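PDB 3BUT: water stress and hypersensitive response domain-containing protein from Archaeoglobus fulgidus DSM 4304, which is of unknown function but belongs to the LEA_2 family of late embryogenesis abundant proteins and may bind lipids. Local coordinates for residues S57-K62 / T67-S72. The protein carries 4 engineered substitutions. Residues are numbered along the deposited sequence; the frame is centred on the assembly and turned at random. Where two conformers were deposited one is given.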
loop_
_atom_site.group_PDB
_atom_site.type_symbol
_atom_site.label_atom_id
_atom_site.label_comp_id
_atom_site.label_asym_id
_atom_site.label_seq_id
_atom_site.Cartn_x
_atom_site.Cartn_y
_atom_site.Cartn_z
ATOM N N SER A 57 19.698 1.713 21.746
ATOM C CA SER A 57 20.939 1.117 21.241
ATOM C C SER A 57 22.092 2.122 21.278
ATOM O O SER A 57 22.273 2.899 20.334
ATOM C CB SER A 57 20.741 0.553 19.827
ATOM O OG SER A 57 20.668 1.587 18.860
ATOM N N PRO A 58 22.869 2.121 22.374
ATOM C CA PRO A 58 23.909 3.133 22.553
ATOM C C PRO A 58 25.127 2.921 21.653
ATOM O O PRO A 58 25.602 1.797 21.516
ATOM C CB PRO A 58 24.270 3.018 24.042
ATOM C CG PRO A 58 23.243 2.079 24.641
ATOM C CD PRO A 58 22.819 1.199 23.521
ATOM N N VAL A 59 25.587 4.002 21.022
ATOM C CA VAL A 59 26.719 3.983 20.088
ATOM C C VAL A 59 27.614 5.193 20.361
ATOM O O VAL A 59 27.115 6.308 20.468
ATOM C CB VAL A 59 26.234 4.038 18.596
ATOM C CG1 VAL A 59 27.383 4.312 17.639
ATOM C CG2 VAL A 59 25.542 2.751 18.189
ATOM N N THR A 60 28.926 4.979 20.487
ATOM C CA THR A 60 29.876 6.100 20.575
ATOM C C THR A 60 30.491 6.478 19.241
ATOM O O THR A 60 30.747 5.623 18.401
ATOM C CB THR A 60 31.065 5.845 21.522
ATOM O OG1 THR A 60 31.562 4.513 21.348
ATOM C CG2 THR A 60 30.676 6.070 22.947
ATOM N N VAL A 61 30.727 7.773 19.060
ATOM C CA VAL A 61 31.583 8.263 17.992
ATOM C C VAL A 61 32.805 8.879 18.678
ATOM O O VAL A 61 32.665 9.804 19.472
ATOM C CB VAL A 61 30.872 9.304 17.093
ATOM C CG1 VAL A 61 31.676 9.551 15.824
ATOM C CG2 VAL A 61 29.463 8.842 16.730
ATOM N N LYS A 62 33.986 8.338 18.380
ATOM C CA LYS A 62 35.234 8.808 18.985
ATOM C C LYS A 62 35.576 10.202 18.461
ATOM O O LYS A 62 35.180 10.551 17.348
ATOM C CB LYS A 62 36.379 7.820 18.723
ATOM C CG LYS A 62 36.394 6.609 19.664
ATOM C CD LYS A 62 37.820 6.142 19.990
ATOM C CE LYS A 62 38.423 5.224 18.926
ATOM N NZ LYS A 62 37.932 3.819 19.017
ATOM N N THR A 67 31.549 7.808 11.872
ATOM C CA THR A 67 30.832 6.566 12.186
ATOM C C THR A 67 29.506 6.521 11.427
ATOM O O THR A 67 28.798 7.519 11.362
ATOM C CB THR A 67 30.556 6.473 13.714
ATOM O OG1 THR A 67 31.799 6.444 14.422
ATOM C CG2 THR A 67 29.765 5.222 14.082
ATOM N N THR A 68 29.173 5.371 10.848
ATOM C CA THR A 68 27.840 5.176 10.294
ATOM C C THR A 68 26.890 4.739 11.409
ATOM O O THR A 68 27.124 3.735 12.074
ATOM C CB THR A 68 27.844 4.184 9.116
ATOM O OG1 THR A 68 28.672 4.707 8.073
ATOM C CG2 THR A 68 26.433 3.967 8.556
ATOM N N LEU A 69 25.842 5.530 11.621
ATOM C CA LEU A 69 24.782 5.204 12.569
ATOM C C LEU A 69 23.591 4.589 11.845
ATOM O O LEU A 69 23.238 5.033 10.757
ATOM C CB LEU A 69 24.305 6.458 13.305
ATOM C CG LEU A 69 25.272 7.419 14.000
ATOM C CD1 LEU A 69 24.466 8.468 14.742
ATOM C CD2 LEU A 69 26.224 6.708 14.939
ATOM N N LYS A 70 22.973 3.593 12.482
ATOM C CA LYS A 70 21.830 2.870 11.920
ATOM C C LYS A 70 20.557 3.152 12.722
ATOM O O LYS A 70 20.512 2.954 13.945
ATOM C CB LYS A 70 22.126 1.360 11.877
ATOM C CG LYS A 70 20.917 0.450 11.636
ATOM C CD LYS A 70 21.258 -1.009 11.934
ATOM C CE LYS A 70 20.067 -1.770 12.520
ATOM N NZ LYS A 70 19.041 -2.177 11.510
ATOM N N PHE A 71 19.529 3.615 12.018
ATOM C CA PHE A 71 18.221 3.882 12.594
ATOM C C PHE A 71 17.191 2.933 11.970
ATOM O O PHE A 71 16.949 2.958 10.763
ATOM C CB PHE A 71 17.828 5.352 12.386
ATOM C CG PHE A 71 18.827 6.337 12.945
ATOM C CD1 PHE A 71 18.811 6.677 14.293
ATOM C CD2 PHE A 71 19.782 6.923 12.124
ATOM C CE1 PHE A 71 19.736 7.577 14.821
ATOM C CE2 PHE A 71 20.708 7.819 12.637
ATOM C CZ PHE A 71 20.681 8.154 13.990
ATOM N N SER A 72 16.617 2.074 12.803
ATOM C CA SER A 72 15.619 1.119 12.365
ATOM C C SER A 72 14.237 1.691 12.625
ATOM O O SER A 72 13.835 1.859 13.773
ATOM C CB SER A 72 15.800 -0.204 13.109
ATOM O OG SER A 72 14.808 -1.140 12.732
#
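Val59 lies nearest Leu69 and Val61 nearest Thr67, by CA, where strand 59-61 runs nearly antiparallel to strand 67-72, at 155°, with the axes 8.3 Å apart at their closest. No hydrogen bond joins the two segments. They are edge strands of two different antiparallel sheets, which pack together in a beta-sandwich-like fold, consistent with a LEA_2 domain. Val59 and Val61 bond through their backbones to Val36 and Ile34 in one sheet. Thr67 and Leu69 bond to Val26 and Ala24 in the other. Across this seam the contact is made mainly by side chains.

Val59 sets CG1 anti to its own N, chi1 168°, which carries this methyl to Leu69. There it meets CD2 at 3.8 Å, the two side chains crossing at a slant. The same Leu69 CD2 lies 4.3 Å from Val61 CG2, a looser contact, so one leucine methyl borders both valines. Leu69 also touches Val26 and Val36, one in each sheet. The side chains of Val61 and Thr67 lie alongside each other, pointing opposite ways. Both methyls of Val61 come near Thr67 CB, with CG2 at 4.0 Å. An alanine in place of Val61 would probably open a gap beside Thr67 and cost Leu69 CD2 one of its two valine neighbours. The closest approach in the seam is polar against apolar: Thr67 OG1 rests 3.4 Å from Val61 CG1.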